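Local coordinates for malonyl CoA-acyl carrier protein transacylase (Clostridium perfringens, PDB 3PTW) that probably catalyses transfer of the malonyl group from malonyl-CoA to acyl carrier protein, the step that supplies malonyl units for fatty acid synthesis, at residues A13-N25 and I42-G54. Residues are numbered along the deposited sequence; the frame is centred on the assembly and turned at random.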
loop_
_atom_site.group_PDB
_atom_site.type_symbol
_atom_site.label_atom_id
_atom_site.label_comp_id
_atom_site.label_asym_id
_atom_site.label_seq_id
_atom_site.Cartn_x
_atom_site.Cartn_y
_atom_site.Cartn_z
ATOM N N ALA A 13 5.333 -4.735 -5.270
ATOM C CA ALA A 13 6.485 -5.300 -4.553
ATOM C C ALA A 13 6.466 -6.832 -4.421
ATOM O O ALA A 13 7.394 -7.422 -3.857
ATOM C CB ALA A 13 6.617 -4.647 -3.176
ATOM N N GLN A 14 5.426 -7.488 -4.926
ATOM C CA GLN A 14 5.339 -8.952 -4.816
ATOM C C GLN A 14 6.410 -9.655 -5.650
ATOM O O GLN A 14 6.865 -9.130 -6.661
ATOM C CB GLN A 14 3.942 -9.467 -5.201
ATOM C CG GLN A 14 3.633 -9.473 -6.713
ATOM C CD GLN A 14 3.269 -8.098 -7.277
ATOM O OE1 GLN A 14 3.157 -7.121 -6.541
ATOM N NE2 GLN A 14 3.077 -8.027 -8.592
ATOM N N TYR A 15 6.807 -10.842 -5.207
ATOM C CA TYR A 15 7.731 -11.701 -5.955
ATOM C C TYR A 15 7.583 -13.140 -5.482
ATOM O O TYR A 15 7.192 -13.400 -4.329
ATOM C CB TYR A 15 9.193 -11.242 -5.801
ATOM C CG TYR A 15 9.697 -11.149 -4.361
ATOM C CD1 TYR A 15 10.376 -12.219 -3.750
ATOM C CD2 TYR A 15 9.512 -9.979 -3.622
ATOM C CE1 TYR A 15 10.831 -12.120 -2.419
ATOM C CE2 TYR A 15 9.956 -9.869 -2.307
ATOM C CZ TYR A 15 10.615 -10.922 -1.709
ATOM O OH TYR A 15 11.054 -10.766 -0.405
ATOM N N VAL A 16 7.889 -14.072 -6.384
ATOM C CA VAL A 16 7.842 -15.492 -6.073
ATOM C C VAL A 16 8.839 -15.795 -4.960
ATOM O O VAL A 16 10.006 -15.421 -5.044
ATOM C CB VAL A 16 8.163 -16.350 -7.322
ATOM C CG1 VAL A 16 8.004 -17.826 -7.012
ATOM C CG2 VAL A 16 7.266 -15.946 -8.489
ATOM N N GLY A 17 8.365 -16.476 -3.920
ATOM C CA GLY A 17 9.193 -16.826 -2.768
ATOM C C GLY A 17 9.045 -15.863 -1.594
ATOM O O GLY A 17 9.570 -16.125 -0.522
ATOM N N MET A 18 8.331 -14.750 -1.776
ATOM C CA MET A 18 8.079 -13.852 -0.639
ATOM C C MET A 18 7.355 -14.641 0.461
ATOM O O MET A 18 6.597 -15.578 0.176
ATOM C CB MET A 18 7.300 -12.605 -1.064
ATOM C CG MET A 18 5.834 -12.850 -1.418
ATOM S SD MET A 18 5.026 -11.367 -2.039
ATOM C CE MET A 18 3.358 -12.011 -2.287
ATOM N N GLY A 19 7.646 -14.313 1.715
ATOM C CA GLY A 19 7.039 -15.006 2.850
ATOM C C GLY A 19 7.665 -16.320 3.264
ATOM O O GLY A 19 7.506 -16.757 4.410
ATOM N N LYS A 20 8.377 -16.962 2.339
ATOM C CA LYS A 20 8.883 -18.303 2.570
ATOM C C LYS A 20 9.853 -18.394 3.751
ATOM O O LYS A 20 9.742 -19.309 4.560
ATOM C CB LYS A 20 9.515 -18.871 1.289
ATOM C CG LYS A 20 10.192 -20.219 1.454
ATOM C CD LYS A 20 9.210 -21.351 1.239
ATOM C CE LYS A 20 9.907 -22.581 0.658
ATOM N NZ LYS A 20 10.351 -23.524 1.722
ATOM N N GLU A 21 10.788 -17.455 3.866
ATOM C CA GLU A 21 11.785 -17.527 4.950
ATOM C C GLU A 21 11.142 -17.387 6.320
ATOM O O GLU A 21 11.532 -18.082 7.266
ATOM C CB GLU A 21 12.918 -16.513 4.765
ATOM C CG GLU A 21 13.870 -16.866 3.628
ATOM C CD GLU A 21 15.049 -15.915 3.505
ATOM O OE1 GLU A 21 15.242 -15.031 4.363
ATOM O OE2 GLU A 21 15.805 -16.066 2.536
ATOM N N PHE A 22 10.147 -16.506 6.425
ATOM C CA PHE A 22 9.356 -16.418 7.655
ATOM C C PHE A 22 8.517 -17.659 7.885
ATOM O O PHE A 22 8.404 -18.134 9.023
ATOM C CB PHE A 22 8.482 -15.166 7.670
ATOM C CG PHE A 22 9.187 -13.969 8.225
ATOM C CD1 PHE A 22 8.936 -13.549 9.529
ATOM C CD2 PHE A 22 10.138 -13.293 7.468
ATOM C CE1 PHE A 22 9.599 -12.448 10.062
ATOM C CE2 PHE A 22 10.809 -12.199 7.993
ATOM C CZ PHE A 22 10.534 -11.776 9.302
ATOM N N PHE A 23 7.935 -18.172 6.802
ATOM C CA PHE A 23 7.105 -19.373 6.861
ATOM C C PHE A 23 7.896 -20.516 7.480
ATOM O O PHE A 23 7.397 -21.190 8.375
ATOM C CB PHE A 23 6.601 -19.775 5.463
ATOM C CG PHE A 23 5.822 -21.069 5.447
ATOM C CD1 PHE A 23 4.435 -21.066 5.601
ATOM C CD2 PHE A 23 6.479 -22.299 5.297
ATOM C CE1 PHE A 23 3.713 -22.264 5.596
ATOM C CE2 PHE A 23 5.770 -23.503 5.298
ATOM C CZ PHE A 23 4.386 -23.485 5.445
ATOM N N ASP A 24 9.129 -20.708 7.005
ATOM C CA ASP A 24 9.984 -21.811 7.449
ATOM C C ASP A 24 10.624 -21.609 8.815
ATOM O O ASP A 24 11.059 -22.571 9.445
ATOM C CB ASP A 24 11.083 -22.091 6.419
ATOM C CG ASP A 24 10.532 -22.582 5.095
ATOM O OD1 ASP A 24 9.387 -23.055 5.069
ATOM O OD2 ASP A 24 11.255 -22.504 4.078
ATOM N N ASN A 25 10.687 -20.366 9.278
ATOM C CA ASN A 25 11.485 -20.068 10.475
ATOM C C ASN A 25 10.687 -19.591 11.680
ATOM O O ASN A 25 11.208 -19.557 12.791
ATOM C CB ASN A 25 12.597 -19.071 10.132
ATOM C CG ASN A 25 13.588 -19.640 9.147
ATOM O OD1 ASN A 25 14.462 -20.416 9.514
ATOM N ND2 ASN A 25 13.444 -19.271 7.883
ATOM N N ILE A 42 -7.788 -21.596 -1.147
ATOM C CA ILE A 42 -6.722 -21.771 -2.139
ATOM C C ILE A 42 -5.395 -21.993 -1.424
ATOM O O ILE A 42 -5.229 -21.585 -0.276
ATOM C CB ILE A 42 -6.603 -20.578 -3.132
ATOM C CG1 ILE A 42 -7.970 -19.990 -3.488
ATOM C CG2 ILE A 42 -5.913 -21.017 -4.429
ATOM C CD1 ILE A 42 -7.881 -18.671 -4.254
ATOM N N ASP A 43 -4.457 -22.644 -2.104
ATOM C CA ASP A 43 -3.141 -22.907 -1.542
ATOM C C ASP A 43 -2.261 -21.649 -1.604
ATOM O O ASP A 43 -1.555 -21.406 -2.590
ATOM C CB ASP A 43 -2.482 -24.102 -2.246
ATOM C CG ASP A 43 -1.302 -24.666 -1.468
ATOM O OD1 ASP A 43 -0.619 -23.907 -0.744
ATOM O OD2 ASP A 43 -1.049 -25.879 -1.587
ATOM N N MET A 44 -2.314 -20.860 -0.531
ATOM C CA MET A 44 -1.592 -19.592 -0.459
ATOM C C MET A 44 -0.084 -19.758 -0.349
ATOM O O MET A 44 0.669 -18.903 -0.806
ATOM C CB MET A 44 -2.131 -18.732 0.688
ATOM C CG MET A 44 -3.549 -18.260 0.436
ATOM S SD MET A 44 -3.667 -17.342 -1.122
ATOM C CE MET A 44 -2.740 -15.859 -0.670
ATOM N N GLU A 45 0.348 -20.857 0.263
ATOM C CA GLU A 45 1.763 -21.214 0.301
ATOM C C GLU A 45 2.302 -21.354 -1.112
ATOM O O GLU A 45 3.240 -20.659 -1.496
ATOM C CB GLU A 45 1.968 -22.517 1.071
ATOM C CG GLU A 45 1.774 -22.367 2.564
ATOM C CD GLU A 45 1.673 -23.702 3.265
ATOM O OE1 GLU A 45 0.846 -23.818 4.194
ATOM O OE2 GLU A 45 2.416 -24.638 2.888
ATOM N N GLU A 46 1.669 -22.228 -1.892
ATOM C CA GLU A 46 2.034 -22.433 -3.286
ATOM C C GLU A 46 1.974 -21.134 -4.096
ATOM O O GLU A 46 2.880 -20.858 -4.879
ATOM C CB GLU A 46 1.142 -23.512 -3.905
ATOM C CG GLU A 46 1.594 -24.027 -5.262
ATOM C CD GLU A 46 2.917 -24.800 -5.233
ATOM O OE1 GLU A 46 3.471 -25.059 -4.131
ATOM O OE2 GLU A 46 3.402 -25.143 -6.338
ATOM N N LEU A 47 0.925 -20.335 -3.902
ATOM C CA LEU A 47 0.780 -19.087 -4.656
ATOM C C LEU A 47 1.977 -18.170 -4.425
ATOM O O LEU A 47 2.534 -17.617 -5.374
ATOM C CB LEU A 47 -0.530 -18.349 -4.299
ATOM C CG LEU A 47 -0.770 -16.937 -4.873
ATOM C CD1 LEU A 47 -0.711 -16.888 -6.422
ATOM C CD2 LEU A 47 -2.084 -16.332 -4.381
ATOM N N CYS A 48 2.368 -18.021 -3.160
ATOM C CA CYS A 48 3.420 -17.087 -2.779
ATOM C C CYS A 48 4.822 -17.625 -3.008
ATOM O O CYS A 48 5.717 -16.870 -3.395
ATOM C CB CYS A 48 3.272 -16.687 -1.315
ATOM S SG CYS A 48 1.901 -15.565 -1.065
ATOM N N PHE A 49 5.007 -18.922 -2.759
ATOM C CA PHE A 49 6.343 -19.503 -2.746
ATOM C C PHE A 49 6.732 -20.003 -4.123
ATOM O O PHE A 49 7.899 -19.931 -4.491
ATOM C CB PHE A 49 6.481 -20.621 -1.688
ATOM C CG PHE A 49 6.000 -20.229 -0.300
ATOM C CD1 PHE A 49 5.967 -18.885 0.103
ATOM C CD2 PHE A 49 5.592 -21.207 0.608
ATOM C CE1 PHE A 49 5.523 -18.528 1.372
ATOM C CE2 PHE A 49 5.154 -20.861 1.883
ATOM C CZ PHE A 49 5.109 -19.520 2.269
ATOM N N ASN A 50 5.752 -20.487 -4.889
ATOM C CA ASN A 50 6.025 -21.038 -6.217
ATOM C C ASN A 50 5.358 -20.327 -7.378
ATOM O O ASN A 50 5.971 -20.177 -8.429
ATOM C CB ASN A 50 5.677 -22.520 -6.255
ATOM C CG ASN A 50 6.662 -23.351 -5.483
ATOM O OD1 ASN A 50 7.853 -23.328 -5.775
ATOM N ND2 ASN A 50 6.178 -24.078 -4.480
ATOM N N ASP A 51 4.107 -19.907 -7.179
ATOM C CA ASP A 51 3.262 -19.326 -8.243
ATOM C C ASP A 51 3.207 -20.128 -9.566
ATOM O O ASP A 51 3.449 -19.558 -10.644
ATOM C CB ASP A 51 3.658 -17.869 -8.508
ATOM C CG ASP A 51 2.676 -17.150 -9.413
ATOM O OD1 ASP A 51 3.081 -16.140 -10.041
ATOM O OD2 ASP A 51 1.510 -17.602 -9.504
ATOM N N PRO A 52 2.847 -21.431 -9.495
ATOM C CA PRO A 52 2.890 -22.326 -10.665
ATOM C C PRO A 52 1.806 -22.086 -11.727
ATOM O O PRO A 52 1.863 -22.690 -12.800
ATOM C CB PRO A 52 2.694 -23.717 -10.045
ATOM C CG PRO A 52 1.882 -23.463 -8.828
ATOM C CD PRO A 52 2.357 -22.137 -8.294
ATOM N N GLU A 53 0.822 -21.240 -11.423
ATOM C CA GLU A 53 -0.231 -20.913 -12.383
ATOM C C GLU A 53 -0.042 -19.507 -12.950
ATOM O O GLU A 53 -0.767 -19.092 -13.866
ATOM C CB GLU A 53 -1.619 -21.071 -11.750
ATOM C CG GLU A 53 -2.004 -22.516 -11.391
ATOM C CD GLU A 53 -3.141 -22.603 -10.369
ATOM O OE1 GLU A 53 -3.287 -23.670 -9.726
ATOM O OE2 GLU A 53 -3.889 -21.615 -10.206
ATOM N N GLY A 54 0.952 -18.795 -12.420
ATOM C CA GLY A 54 1.272 -17.443 -12.876
ATOM C C GLY A 54 0.277 -16.386 -12.411
ATOM O O GLY A 54 -0.029 -15.448 -13.155
#
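Phe49, on the last turn of the short helix 44-49, wedges against the two overlapping type II turns that lead into helix 20-25, a loop-and-helix packing contact in the helical layer of the acyltransferase domain. Its ring lies between the two segments: Lys20 CD lies over one face, offset toward the rim, in a CH-pi contact 4.0 Å from the centroid, while Glu45 CA, one turn earlier in its own helix, lies over the opposite face. Met18 O sits in the ring plane at the edge, 3.4 Å from Phe49 CE1. The edge of Phe49 that carries CE2 and CZ points at the face of Phe23 in an edge-to-face pair, planes 63° apart, with Phe49 CE2 above the rim of the Phe23 ring. Phe23 CG stands anti to the backbone N (chi1 176°), which carries the far end of this ring to the Glu45 carboxylate; Phe23 CE1 lies 3.4 Å from Glu45 CD. Lys34 of helix 27-40 forms a salt bridge with that carboxylate. The one hydrogen bond across the contact, Gly17 N to Cys48 O (2.7 Å, 158°), meets the carbonyl in its plane, so the end of helix 44-49 is tied to the turn. Beside it Val16 CG1 rests 3.3 Å from Phe49 O. Separately, Met18 CE reaches Cys48 SG at 4.0 Å. Gly17 and Gly19 have positive phi, as the turns require, and Gly19 C comes 3.6 Å from Phe49 CE1. The turns, Tyr15-Met18 and Gly17-Lys20, run straight into the helix, with Gly19 at its N-cap, in the segment following strand 4-8 of the acyltransferase fold.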